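Local structure of thermotoga maritima TmcAL (Thermotoga maritima, 5Y0T) at residues E277-R282 / S308-L313; E270-F275 / L315-E320; V72-Q77 / K328-G333; K264-F269 / R282-A287; D255-F260 / G291-F296. The protein belongs to the HIGH nucleotidyl transferase family, pairing a Rossmann-like sheet of the HUP clan with many helices, and carries bound adenosine-5'-rp-alpha-thio-triphosphate. One frame throughout, in Å; residues are numbered along the deposited sequence.

Contact 1 (E277-R282 / S308-L313); sequences EGLEKR and SRIRRL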
# COMPACT_ATOMS: atom_id res chain seq x y z
N GLU A 277 17.61 -9.50 12.51
CA GLU A 277 17.23 -10.11 13.78
C GLU A 277 15.83 -10.70 13.79
O GLU A 277 15.12 -10.61 14.80
CB GLU A 277 17.33 -9.08 14.91
CG GLU A 277 18.72 -8.52 15.14
CD GLU A 277 18.75 -7.58 16.32
OE1 GLU A 277 18.55 -8.04 17.47
OE2 GLU A 277 18.98 -6.37 16.11
N GLY A 278 15.43 -11.31 12.67
CA GLY A 278 14.13 -11.94 12.57
C GLY A 278 12.94 -11.00 12.44
O GLY A 278 11.80 -11.43 12.57
N LEU A 279 13.19 -9.72 12.16
CA LEU A 279 12.11 -8.74 12.09
C LEU A 279 11.21 -8.93 10.87
O LEU A 279 10.05 -8.51 10.89
CB LEU A 279 12.67 -7.31 12.09
CG LEU A 279 12.98 -6.80 13.50
CD1 LEU A 279 13.98 -5.65 13.48
CD2 LEU A 279 11.69 -6.38 14.19
N GLU A 280 11.74 -9.54 9.81
CA GLU A 280 10.94 -9.76 8.61
C GLU A 280 9.77 -10.67 8.97
O GLU A 280 8.62 -10.36 8.64
CB GLU A 280 11.76 -10.36 7.47
CG GLU A 280 12.91 -9.49 6.99
CD GLU A 280 14.22 -9.79 7.72
OE1 GLU A 280 14.17 -10.39 8.82
OE2 GLU A 280 15.30 -9.44 7.19
N LYS A 281 10.08 -11.76 9.66
CA LYS A 281 9.06 -12.73 10.05
C LYS A 281 8.08 -12.12 11.04
O LYS A 281 6.88 -12.37 10.96
CB LYS A 281 9.69 -14.00 10.66
CG LYS A 281 8.68 -15.09 11.02
CD LYS A 281 9.37 -16.38 11.47
CE LYS A 281 8.37 -17.51 11.69
NZ LYS A 281 9.06 -18.77 12.15
N ARG A 282 8.57 -11.28 11.95
CA ARG A 282 7.70 -10.64 12.92
C ARG A 282 6.72 -9.67 12.23
O ARG A 282 5.53 -9.64 12.57
CB ARG A 282 8.53 -9.92 14.00
CG ARG A 282 9.38 -10.89 14.84
CD ARG A 282 10.15 -10.17 15.94
NE ARG A 282 9.27 -9.77 17.03
CZ ARG A 282 9.01 -10.52 18.09
NH1 ARG A 282 9.57 -11.72 18.22
NH2 ARG A 282 8.19 -10.07 19.03
N SER A 308 10.23 2.89 18.64
CA SER A 308 10.71 3.80 17.60
C SER A 308 11.39 3.06 16.46
O SER A 308 11.27 3.44 15.30
CB SER A 308 11.67 4.83 18.20
OG SER A 308 10.95 5.87 18.83
N ARG A 309 12.12 2.00 16.80
CA ARG A 309 12.75 1.19 15.77
C ARG A 309 11.66 0.51 14.92
O ARG A 309 11.74 0.52 13.70
CB ARG A 309 13.69 0.15 16.37
CG ARG A 309 14.37 -0.74 15.35
CD ARG A 309 15.40 -1.64 16.02
NE ARG A 309 15.99 -2.62 15.11
CZ ARG A 309 16.77 -3.63 15.49
NH1 ARG A 309 17.08 -3.79 16.78
NH2 ARG A 309 17.25 -4.47 14.59
N ILE A 310 10.66 -0.06 15.58
CA ILE A 310 9.58 -0.72 14.82
C ILE A 310 8.80 0.28 13.96
O ILE A 310 8.50 0.00 12.80
CB ILE A 310 8.59 -1.46 15.74
CG1 ILE A 310 9.32 -2.43 16.68
CG2 ILE A 310 7.57 -2.23 14.90
CD1 ILE A 310 10.32 -3.30 15.95
N ARG A 311 8.45 1.43 14.53
CA ARG A 311 7.74 2.47 13.78
C ARG A 311 8.56 2.98 12.59
O ARG A 311 8.00 3.24 11.53
CB ARG A 311 7.35 3.65 14.69
CG ARG A 311 6.25 3.34 15.71
CD ARG A 311 5.84 4.60 16.49
NE ARG A 311 6.96 5.19 17.23
CZ ARG A 311 7.02 5.31 18.55
NH1 ARG A 311 6.02 4.90 19.32
NH2 ARG A 311 8.08 5.86 19.11
N ARG A 312 9.87 3.14 12.77
CA ARG A 312 10.73 3.54 11.65
C ARG A 312 10.67 2.47 10.55
O ARG A 312 10.54 2.80 9.38
CB ARG A 312 12.19 3.75 12.08
CG ARG A 312 12.50 5.11 12.71
CD ARG A 312 14.02 5.32 12.97
NE ARG A 312 14.55 4.44 14.00
CZ ARG A 312 14.64 4.77 15.27
NH1 ARG A 312 14.24 5.97 15.67
NH2 ARG A 312 15.14 3.91 16.15
N LEU A 313 10.76 1.20 10.94
CA LEU A 313 10.71 0.12 9.95
C LEU A 313 9.38 0.10 9.17
O LEU A 313 9.35 -0.26 8.00
CB LEU A 313 10.94 -1.23 10.61
CG LEU A 313 12.38 -1.53 11.04
CD1 LEU A 313 12.47 -2.89 11.74
CD2 LEU A 313 13.31 -1.49 9.84
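Glu277 OE2 is gripped by two N-H groups of the same guanidinium, that of Arg309: NH2 stands 3.0 Å from this OE2 and gives the straighter bond (158°), while NH1 lies 3.3 Å from the same oxygen. The oxygen sits end-on at the guanidinium edge, almost in its plane, yet both nitrogens come at OE2 from above the carboxylate plane, so the two flat groups are tilted by 47°. Arg309 gets there with an extended chain, CG anti to the backbone N. The salt bridge joins the residue just before the N-cap Gly278 of helix 279-289 to helix 307-318, both in the all-helical region between the sheet strands 187-192 and 337-343. Leu279, in the first turn, inserts its two methyls in different directions: CD1 meets Leu313 CD1 at 3.6 Å and also lies obliquely against the guanidinium, 3.6 Å from Arg309 NH2, whereas CD2 touches Ile310 CD1 at 3.8 Å. Phe305 and Val300 also pack on Leu279.

Contact 2 (E270-F275 / L315-E320); sequences EKIHGF and LFSVFE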
# COMPACT_ATOMS: atom_id res chain seq x y z
N GLU A 270 12.78 -8.23 3.59
CA GLU A 270 14.23 -8.49 3.57
C GLU A 270 15.01 -7.44 2.76
O GLU A 270 16.19 -7.20 3.02
CB GLU A 270 14.51 -9.90 3.02
CG GLU A 270 14.14 -10.99 4.01
CD GLU A 270 14.05 -12.37 3.39
OE1 GLU A 270 14.53 -12.57 2.25
OE2 GLU A 270 13.47 -13.27 4.04
N LYS A 271 14.35 -6.80 1.81
CA LYS A 271 15.01 -5.77 1.00
C LYS A 271 14.94 -4.38 1.63
O LYS A 271 15.60 -3.44 1.15
CB LYS A 271 14.40 -5.71 -0.39
CG LYS A 271 14.49 -7.01 -1.17
CD LYS A 271 13.65 -6.89 -2.44
CE LYS A 271 13.33 -8.25 -3.06
NZ LYS A 271 12.25 -8.09 -4.08
N ILE A 272 14.14 -4.23 2.68
CA ILE A 272 13.93 -2.91 3.27
C ILE A 272 15.02 -2.61 4.31
O ILE A 272 15.42 -3.49 5.07
CB ILE A 272 12.52 -2.81 3.91
CG1 ILE A 272 11.44 -2.99 2.84
CG2 ILE A 272 12.34 -1.48 4.65
CD1 ILE A 272 11.45 -1.91 1.72
N HIS A 273 15.51 -1.38 4.31
CA HIS A 273 16.59 -1.00 5.20
C HIS A 273 16.19 -1.18 6.65
O HIS A 273 15.08 -0.80 7.04
CB HIS A 273 17.04 0.44 4.99
CG HIS A 273 18.09 0.88 5.96
ND1 HIS A 273 19.40 0.47 5.87
CD2 HIS A 273 18.00 1.63 7.09
CE1 HIS A 273 20.09 0.97 6.88
NE2 HIS A 273 19.27 1.68 7.63
N GLY A 274 17.09 -1.75 7.45
CA GLY A 274 16.86 -1.89 8.88
C GLY A 274 16.30 -3.23 9.31
O GLY A 274 16.20 -3.50 10.50
N PHE A 275 15.92 -4.08 8.36
CA PHE A 275 15.43 -5.40 8.72
C PHE A 275 16.56 -6.38 8.99
O PHE A 275 17.45 -6.57 8.17
CB PHE A 275 14.49 -5.94 7.64
CG PHE A 275 13.08 -5.48 7.82
CD1 PHE A 275 12.19 -6.22 8.59
CD2 PHE A 275 12.65 -4.29 7.27
CE1 PHE A 275 10.90 -5.78 8.79
CE2 PHE A 275 11.36 -3.84 7.46
CZ PHE A 275 10.48 -4.58 8.22
N LEU A 315 7.64 2.80 8.37
CA LEU A 315 7.73 3.88 7.39
C LEU A 315 8.65 3.49 6.23
O LEU A 315 8.32 3.72 5.07
CB LEU A 315 8.24 5.18 8.03
CG LEU A 315 7.31 5.84 9.04
CD1 LEU A 315 7.87 7.22 9.44
CD2 LEU A 315 5.92 5.98 8.47
N PHE A 316 9.78 2.88 6.56
CA PHE A 316 10.69 2.38 5.52
C PHE A 316 9.99 1.37 4.62
O PHE A 316 10.20 1.35 3.40
CB PHE A 316 11.93 1.74 6.12
CG PHE A 316 12.85 2.70 6.82
CD1 PHE A 316 12.82 4.05 6.50
CD2 PHE A 316 13.75 2.26 7.79
CE1 PHE A 316 13.67 4.95 7.13
CE2 PHE A 316 14.60 3.15 8.43
CZ PHE A 316 14.56 4.50 8.10
N SER A 317 9.15 0.53 5.21
CA SER A 317 8.43 -0.45 4.42
C SER A 317 7.39 0.19 3.49
O SER A 317 7.33 -0.11 2.30
CB SER A 317 7.74 -1.47 5.33
OG SER A 317 8.69 -2.15 6.12
N VAL A 318 6.58 1.09 4.03
CA VAL A 318 5.51 1.66 3.21
C VAL A 318 6.09 2.55 2.10
O VAL A 318 5.51 2.66 1.02
CB VAL A 318 4.50 2.44 4.08
CG1 VAL A 318 5.04 3.83 4.44
CG2 VAL A 318 3.18 2.56 3.37
N PHE A 319 7.24 3.16 2.34
CA PHE A 319 7.88 4.03 1.36
C PHE A 319 8.90 3.27 0.51
O PHE A 319 9.58 3.86 -0.33
CB PHE A 319 8.53 5.23 2.05
CG PHE A 319 7.53 6.19 2.65
CD1 PHE A 319 6.37 6.51 1.95
CD2 PHE A 319 7.74 6.76 3.90
CE1 PHE A 319 5.43 7.38 2.48
CE2 PHE A 319 6.81 7.63 4.45
CZ PHE A 319 5.65 7.95 3.73
N GLU A 320 9.00 1.96 0.76
CA GLU A 320 9.92 1.08 0.03
C GLU A 320 11.34 1.61 0.06
O GLU A 320 12.01 1.74 -0.97
CB GLU A 320 9.45 0.89 -1.42
CG GLU A 320 8.11 0.19 -1.52
CD GLU A 320 7.72 -0.14 -2.95
OE1 GLU A 320 7.88 0.75 -3.82
OE2 GLU A 320 7.25 -1.28 -3.18
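The His273 imidazole turns its edge toward the face of Phe316 in an offset edge-to-face pair, centroids 5.9 Å apart and planes at 66°; His273 CD2 and Phe316 CE2 are 4.0 Å apart. The Phe275 ring is also met at its edge, by Ser317 OG, 3.4 Å from Phe275 CE2, though that hydroxyl's hydrogen bond goes to Leu313 O. A type II beta turn, Ile272 to Phe275, sets these rings out, with Gly274 taking the positive phi (96°). The turn presses His273 O to 3.4 Å from Phe316 CD2, and this buried carbonyl has no hydrogen-bond partner. Ile272 packs along the helix: CG2 rests on Phe316 CB at 3.6 Å, and CD1 reaches Glu320 CA at 3.8 Å, where a Schellman motif ends helix 307-318. The loop linking helices 266-270 and 279-289 thus lies along the last turn of helix 307-318; Phe269 and Phe283 back Ser317, Phe260 packs on Val318, and Leu263 of the second subunit also touches Val318.

Contact 3 (V72-Q77 / K328-G333); sequences VVFATQ and KSNTKG. With EDO (1,2-ethanediol), chain G.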
# COMPACT_ATOMS: atom_id res chain seq x y z
N VAL A 72 13.86 12.90 3.75
CA VAL A 72 13.18 11.79 4.43
C VAL A 72 14.10 10.61 4.73
O VAL A 72 13.99 9.98 5.78
CB VAL A 72 11.98 11.28 3.60
CG1 VAL A 72 11.38 10.01 4.22
CG2 VAL A 72 10.93 12.39 3.44
N VAL A 73 14.99 10.29 3.80
CA VAL A 73 15.83 9.12 3.98
C VAL A 73 16.72 9.25 5.24
O VAL A 73 17.11 8.24 5.82
CB VAL A 73 16.70 8.87 2.71
CG1 VAL A 73 17.69 10.04 2.46
CG2 VAL A 73 17.41 7.52 2.81
N PHE A 74 17.10 10.49 5.60
CA PHE A 74 17.78 10.76 6.89
C PHE A 74 16.85 11.05 8.05
O PHE A 74 17.09 10.61 9.17
CB PHE A 74 18.77 11.91 6.72
CG PHE A 74 19.71 11.69 5.56
CD1 PHE A 74 20.67 10.69 5.63
CD2 PHE A 74 19.58 12.42 4.39
CE1 PHE A 74 21.52 10.45 4.55
CE2 PHE A 74 20.43 12.20 3.31
CZ PHE A 74 21.40 11.21 3.39
N ALA A 75 15.80 11.84 7.79
CA ALA A 75 14.90 12.29 8.85
C ALA A 75 14.24 11.14 9.62
O ALA A 75 13.89 11.29 10.79
CB ALA A 75 13.81 13.23 8.25
N THR A 76 14.01 10.03 8.93
CA THR A 76 13.40 8.86 9.54
C THR A 76 14.37 7.76 9.96
O THR A 76 13.92 6.65 10.26
CB THR A 76 12.31 8.26 8.62
OG1 THR A 76 12.89 7.92 7.36
CG2 THR A 76 11.18 9.28 8.42
N GLN A 77 15.67 7.99 9.89
CA GLN A 77 16.61 6.96 10.36
C GLN A 77 16.87 7.03 11.85
O GLN A 77 16.48 8.00 12.50
CB GLN A 77 17.95 7.07 9.64
CG GLN A 77 17.99 6.39 8.30
CD GLN A 77 19.39 6.37 7.74
OE1 GLN A 77 20.24 5.63 8.20
NE2 GLN A 77 19.63 7.21 6.72
N LYS A 328 23.76 3.93 -0.02
CA LYS A 328 24.30 5.02 -0.82
C LYS A 328 24.06 6.38 -0.17
O LYS A 328 24.93 7.26 -0.20
CB LYS A 328 23.70 5.00 -2.23
CG LYS A 328 24.27 3.92 -3.14
CD LYS A 328 23.81 4.13 -4.58
CE LYS A 328 24.33 5.45 -5.15
NZ LYS A 328 23.97 5.64 -6.60
N SER A 329 22.87 6.58 0.39
CA SER A 329 22.57 7.86 1.04
C SER A 329 23.48 8.07 2.25
O SER A 329 23.88 9.20 2.54
CB SER A 329 21.10 7.93 1.46
OG SER A 329 20.23 7.80 0.35
N ASN A 330 23.82 7.00 2.96
CA ASN A 330 24.63 7.13 4.18
C ASN A 330 26.13 7.20 3.90
O ASN A 330 26.94 7.37 4.80
CB ASN A 330 24.32 5.98 5.13
CG ASN A 330 23.02 6.20 5.88
OD1 ASN A 330 22.44 7.29 5.81
ND2 ASN A 330 22.56 5.17 6.62
N THR A 331 26.48 7.03 2.63
CA THR A 331 27.85 7.14 2.13
C THR A 331 28.05 8.49 1.43
O THR A 331 28.92 9.27 1.80
CB THR A 331 28.18 5.99 1.15
OG1 THR A 331 28.02 4.74 1.83
CG2 THR A 331 29.62 6.09 0.67
N LYS A 332 27.25 8.74 0.40
CA LYS A 332 27.38 9.99 -0.35
C LYS A 332 26.60 11.17 0.26
O LYS A 332 26.85 12.33 -0.08
CB LYS A 332 26.92 9.78 -1.79
CG LYS A 332 27.64 8.64 -2.53
CD LYS A 332 27.36 8.71 -4.04
CE LYS A 332 28.17 7.68 -4.83
NZ LYS A 332 27.88 7.77 -6.29
N GLY A 333 25.66 10.88 1.14
CA GLY A 333 24.90 11.96 1.76
C GLY A 333 23.75 12.48 0.91
O GLY A 333 23.44 11.93 -0.16
C1 EDO G . 27.33 15.18 -3.61
O1 EDO G . 28.25 15.62 -4.63
C2 EDO G . 28.06 14.28 -2.61
O2 EDO G . 27.99 12.90 -3.05
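Val72 begins the short helix 72-75, directly after strand 66-70 of the central Rossmann-like sheet; helix 323-332 comes against it just ahead of strand 337-343, the antiparallel neighbour of 66-70. Val73 lays CG2 3.8 Å from Ser329 OG, a hydroxyl hydrogen-bonded back to Phe325 O. Phe74 then reaches across edge-first: Ser329 O lies in the plane of its ring, 3.3 Å from Phe74 CZ, and Asn330 OD1 is also at the edge. The tip of the same ring meets Gly333, whose positive phi ends the helix. Gln77 closes the contact tip to tip with Asn330, the amides tilted by only 27°. Asn330 ND2 gives a nearly straight bond (173°) to Gln77 OE1 at 2.8 Å, and Gln77 NE2 returns one to Asn330 OD1 at 3.0 Å, each on a lone pair in the carbonyl plane. The second N-H of Gln77 NE2 goes to Val73 O at 2.9 Å, fixing the rotation of its amide. At the helix end, 1,2-ethanediol O2 makes a weak 3.2 Å bond to Lys332 O.

Contact 4 (K264-F269 / R282-A287); sequences KNMDFF and RFHVCA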
# COMPACT_ATOMS: atom_id res chain seq x y z
N LYS A 264 2.33 -7.85 1.58
CA LYS A 264 3.75 -8.11 1.36
C LYS A 264 4.21 -9.40 2.01
O LYS A 264 3.72 -9.76 3.08
CB LYS A 264 4.60 -6.95 1.91
CG LYS A 264 4.27 -5.60 1.29
CD LYS A 264 4.50 -5.63 -0.21
CE LYS A 264 4.25 -4.25 -0.82
NZ LYS A 264 4.89 -4.15 -2.17
N ASN A 265 5.14 -10.08 1.36
CA ASN A 265 5.72 -11.29 1.94
C ASN A 265 7.09 -10.99 2.54
O ASN A 265 7.56 -9.85 2.50
CB ASN A 265 5.81 -12.43 0.91
CG ASN A 265 6.75 -12.11 -0.27
OD1 ASN A 265 7.49 -11.12 -0.28
ND2 ASN A 265 6.72 -12.98 -1.27
N MET A 266 7.73 -12.01 3.11
CA MET A 266 8.98 -11.81 3.82
C MET A 266 10.08 -11.34 2.88
O MET A 266 10.95 -10.54 3.28
CB MET A 266 9.41 -13.09 4.54
CG MET A 266 8.89 -13.16 5.97
SD MET A 266 9.41 -14.67 6.81
CE MET A 266 11.18 -14.41 6.90
N ASP A 267 10.03 -11.82 1.64
CA ASP A 267 10.97 -11.40 0.59
C ASP A 267 11.00 -9.89 0.44
O ASP A 267 12.06 -9.30 0.24
CB ASP A 267 10.61 -12.04 -0.76
CG ASP A 267 10.85 -13.54 -0.78
OD1 ASP A 267 11.53 -14.04 0.14
OD2 ASP A 267 10.37 -14.21 -1.72
N PHE A 268 9.83 -9.26 0.54
CA PHE A 268 9.76 -7.82 0.44
C PHE A 268 10.49 -7.17 1.61
O PHE A 268 11.34 -6.30 1.39
CB PHE A 268 8.29 -7.35 0.39
CG PHE A 268 8.12 -5.88 0.58
CD1 PHE A 268 8.18 -5.02 -0.51
CD2 PHE A 268 7.90 -5.36 1.84
CE1 PHE A 268 8.03 -3.67 -0.33
CE2 PHE A 268 7.76 -3.99 2.01
CZ PHE A 268 7.82 -3.15 0.93
N PHE A 269 10.18 -7.56 2.84
CA PHE A 269 10.77 -6.89 4.01
C PHE A 269 12.29 -7.09 4.08
O PHE A 269 13.01 -6.21 4.55
CB PHE A 269 10.12 -7.38 5.31
CG PHE A 269 8.65 -7.04 5.42
CD1 PHE A 269 8.23 -5.72 5.59
CD2 PHE A 269 7.69 -8.04 5.34
CE1 PHE A 269 6.89 -5.41 5.68
CE2 PHE A 269 6.34 -7.73 5.42
CZ PHE A 269 5.93 -6.42 5.60
N ARG A 282 8.57 -11.28 11.95
CA ARG A 282 7.70 -10.64 12.92
C ARG A 282 6.72 -9.67 12.23
O ARG A 282 5.53 -9.64 12.57
CB ARG A 282 8.53 -9.92 14.00
CG ARG A 282 9.38 -10.89 14.84
CD ARG A 282 10.15 -10.17 15.94
NE ARG A 282 9.27 -9.77 17.03
CZ ARG A 282 9.01 -10.52 18.09
NH1 ARG A 282 9.57 -11.72 18.22
NH2 ARG A 282 8.19 -10.07 19.03
N PHE A 283 7.21 -8.89 11.28
CA PHE A 283 6.32 -8.01 10.52
C PHE A 283 5.28 -8.84 9.77
O PHE A 283 4.10 -8.53 9.79
CB PHE A 283 7.10 -7.13 9.52
CG PHE A 283 7.34 -5.72 10.00
CD1 PHE A 283 8.07 -5.48 11.15
CD2 PHE A 283 6.85 -4.63 9.28
CE1 PHE A 283 8.32 -4.19 11.59
CE2 PHE A 283 7.09 -3.32 9.72
CZ PHE A 283 7.81 -3.10 10.87
N HIS A 284 5.73 -9.92 9.14
CA HIS A 284 4.86 -10.74 8.31
C HIS A 284 3.75 -11.40 9.13
O HIS A 284 2.57 -11.35 8.75
CB HIS A 284 5.67 -11.81 7.58
CG HIS A 284 4.89 -12.58 6.57
ND1 HIS A 284 4.30 -13.80 6.85
CD2 HIS A 284 4.58 -12.31 5.28
CE1 HIS A 284 3.68 -14.25 5.78
NE2 HIS A 284 3.83 -13.37 4.81
N VAL A 285 4.14 -12.02 10.24
CA VAL A 285 3.20 -12.73 11.10
C VAL A 285 2.27 -11.77 11.84
O VAL A 285 1.06 -11.96 11.85
CB VAL A 285 3.94 -13.63 12.12
CG1 VAL A 285 2.95 -14.34 13.04
CG2 VAL A 285 4.80 -14.66 11.40
N CYS A 286 2.84 -10.72 12.45
CA CYS A 286 2.02 -9.80 13.23
C CYS A 286 1.01 -9.04 12.38
O CYS A 286 -0.08 -8.71 12.85
CB CYS A 286 2.90 -8.81 14.00
SG CYS A 286 3.83 -9.61 15.34
N ALA A 287 1.37 -8.77 11.13
CA ALA A 287 0.46 -8.07 10.23
C ALA A 287 -0.80 -8.90 9.98
O ALA A 287 -1.91 -8.36 9.87
CB ALA A 287 1.14 -7.75 8.91
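This is a partly buried helix-to-helix contact, mostly aromatic, in the all-helical region of the chain at its outer part: the start of short helix 266-270 packs on the middle of helix 279-289. Asn265 is the N-cap of the shorter helix, its OD1 accepting from Phe268 N at 3.1 Å. The Phe269 ring is held between two groups on opposite faces. Phe268 CD2 lies toward the rim of one; over the centre of the other stands Phe283 CB, 4.0 Å from the Phe269 centroid and only 5° off the normal, a CH-pi contact. From there the Phe283 ring turns its edge to the same face, making an offset edge-to-face pair with planes at 60° and its CD2 3.7 Å from Phe269 CE1. Phe283 continues inward to Phe275, Phe296 and Ile310, so the pair opens a larger aromatic cluster. Nearer the surface, His284 swings CG anti to its backbone N (chi1 -172°) and lies across Met266, whose CG is 3.8 Å from His284 CB; the Met266 sulfur stands obliquely to the imidazole. The imidazole points its edge at the residue before the N-cap, with His284 CD2 3.5 Å from Lys264 O, a carbonyl that accepts from Arg288 NH2.

Contact 5 (D255-F260 / G291-F296); sequences DFLLSF and GSYRDF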
# COMPACT_ATOMS: atom_id res chain seq x y z
N ASP A 255 -4.38 1.93 9.99
CA ASP A 255 -5.05 0.92 9.18
C ASP A 255 -4.35 0.80 7.82
O ASP A 255 -4.26 -0.31 7.28
CB ASP A 255 -6.54 1.22 8.98
CG ASP A 255 -7.41 0.73 10.14
OD1 ASP A 255 -6.89 0.13 11.10
OD2 ASP A 255 -8.64 0.93 10.08
N PHE A 256 -3.86 1.91 7.27
CA PHE A 256 -3.12 1.82 6.01
C PHE A 256 -1.88 0.95 6.16
O PHE A 256 -1.65 0.05 5.36
CB PHE A 256 -2.68 3.19 5.44
CG PHE A 256 -2.09 3.06 4.06
CD1 PHE A 256 -0.76 2.75 3.88
CD2 PHE A 256 -2.90 3.18 2.94
CE1 PHE A 256 -0.23 2.58 2.61
CE2 PHE A 256 -2.38 3.01 1.66
CZ PHE A 256 -1.06 2.71 1.50
N LEU A 257 -1.07 1.26 7.17
CA LEU A 257 0.18 0.54 7.39
C LEU A 257 -0.07 -0.95 7.56
O LEU A 257 0.58 -1.80 6.92
CB LEU A 257 0.91 1.10 8.62
CG LEU A 257 1.43 2.53 8.43
CD1 LEU A 257 2.02 3.07 9.72
CD2 LEU A 257 2.44 2.56 7.30
N LEU A 258 -1.04 -1.27 8.40
CA LEU A 258 -1.32 -2.66 8.71
C LEU A 258 -1.83 -3.39 7.46
O LEU A 258 -1.39 -4.51 7.17
CB LEU A 258 -2.32 -2.77 9.87
CG LEU A 258 -2.75 -4.20 10.24
CD1 LEU A 258 -1.52 -5.05 10.55
CD2 LEU A 258 -3.71 -4.20 11.43
N SER A 259 -2.73 -2.74 6.73
CA SER A 259 -3.28 -3.33 5.52
C SER A 259 -2.20 -3.51 4.45
O SER A 259 -2.14 -4.52 3.75
CB SER A 259 -4.43 -2.46 4.97
OG SER A 259 -5.54 -2.45 5.85
N PHE A 260 -1.33 -2.52 4.34
CA PHE A 260 -0.23 -2.56 3.39
C PHE A 260 0.70 -3.76 3.70
O PHE A 260 1.11 -4.50 2.79
CB PHE A 260 0.51 -1.21 3.42
CG PHE A 260 1.69 -1.13 2.48
CD1 PHE A 260 2.94 -1.57 2.88
CD2 PHE A 260 1.55 -0.57 1.22
CE1 PHE A 260 4.03 -1.50 2.03
CE2 PHE A 260 2.65 -0.49 0.35
CZ PHE A 260 3.89 -0.96 0.77
N GLY A 291 -5.33 -6.90 14.31
CA GLY A 291 -6.36 -6.13 13.64
C GLY A 291 -6.24 -4.62 13.73
O GLY A 291 -7.06 -3.91 13.15
N SER A 292 -5.24 -4.13 14.46
CA SER A 292 -4.97 -2.70 14.51
C SER A 292 -3.47 -2.48 14.60
O SER A 292 -2.74 -3.34 15.10
CB SER A 292 -5.65 -2.03 15.70
OG SER A 292 -4.98 -2.35 16.91
N TYR A 293 -3.03 -1.31 14.14
CA TYR A 293 -1.62 -0.98 14.12
C TYR A 293 -1.07 -0.90 15.54
O TYR A 293 0.08 -1.25 15.80
CB TYR A 293 -1.40 0.34 13.37
CG TYR A 293 0.04 0.69 13.14
CD1 TYR A 293 0.92 -0.21 12.55
CD2 TYR A 293 0.54 1.94 13.52
CE1 TYR A 293 2.27 0.13 12.34
CE2 TYR A 293 1.86 2.27 13.32
CZ TYR A 293 2.71 1.38 12.72
OH TYR A 293 4.03 1.74 12.52
N ARG A 294 -1.91 -0.45 16.47
CA ARG A 294 -1.51 -0.44 17.87
C ARG A 294 -1.19 -1.87 18.32
O ARG A 294 -0.16 -2.11 18.94
CB ARG A 294 -2.59 0.18 18.76
CG ARG A 294 -2.14 0.43 20.19
CD ARG A 294 -3.30 0.73 21.13
NE ARG A 294 -4.14 -0.44 21.36
CZ ARG A 294 -3.86 -1.41 22.23
NH1 ARG A 294 -2.75 -1.34 22.97
NH2 ARG A 294 -4.68 -2.44 22.37
N ASP A 295 -2.07 -2.81 18.00
CA ASP A 295 -1.83 -4.20 18.36
C ASP A 295 -0.64 -4.76 17.58
O ASP A 295 0.14 -5.55 18.12
CB ASP A 295 -3.07 -5.07 18.13
CG ASP A 295 -4.20 -4.75 19.11
OD1 ASP A 295 -3.95 -4.04 20.11
OD2 ASP A 295 -5.33 -5.22 18.88
N PHE A 296 -0.52 -4.36 16.31
CA PHE A 296 0.62 -4.75 15.48
C PHE A 296 1.94 -4.41 16.16
O PHE A 296 2.84 -5.25 16.26
CB PHE A 296 0.56 -4.06 14.12
CG PHE A 296 1.78 -4.27 13.26
CD1 PHE A 296 2.75 -3.28 13.16
CD2 PHE A 296 1.95 -5.45 12.54
CE1 PHE A 296 3.87 -3.46 12.36
CE2 PHE A 296 3.07 -5.64 11.73
CZ PHE A 296 4.04 -4.64 11.65
O HOH W 1 -4.98 0.66 13.05
O HOH W 2 -8.22 -1.51 12.83
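Segment 255-260 is helical throughout, whereas 291-296 runs through two non-helical residues into the first turn of helix 293-300; the backbones approach most closely at Leu258 and Tyr293, with CA atoms 5.7 Å apart. Ser292 is the N-cap, its OG accepting from Asp295 N at 3.1 Å. Leu258, with CG anti to the backbone N, spreads its methyls over this helix start: CD2 presses on the Gly291-Ser292 peptide, 3.4 Å from Ser292 N, and CD1 slides past Phe296 in the opposite sense, 4.0 Å from Phe296 CD2. Both helices belong to the all-helical region of this HUP-clan protein, and helix 254-261 also forms part of the dimer interface: Phe256 stacks on Phe256 of the second subunit. Leu257 lies on one face of the Tyr293 ring, offset toward the rim, its CD1 3.5 Å from Tyr293 CZ, in a CH-pi contact 25° off the normal. The polar link runs through water. Asp255 OD1 accepts from two waters; one water oxygen, 2.8 Å from Asp255 OD1, takes the N-H of Tyr293. The other water, its oxygen 2.7 Å from Gly291 O, donates to that carbonyl as well. Asp255 OD2 meanwhile forms a salt bridge with Arg408 of the second subunit.

From the N terminus, contact 3 opens first, at helix 72-75 behind a strand of the central sheet, and closes only at 328-333; this long loop encloses the other four. Contact 5 starts at 255-260 and closes at 291-296, with contact 4 (264-269 to 282-287) nested inside it. Contact 2 leaves from 270-275 and closes at 315-320, with contact 1 (277-282 to 308-313) nested in turn. These two pairs interlock: contacts 1 and 2 each cross contacts 4 and 5. Helix 307-318 serves contacts 1 and 2, helix 279-289 contacts 1 and 4. Thr76 and Gln77 touch Phe316, joining the helices to the sheet side.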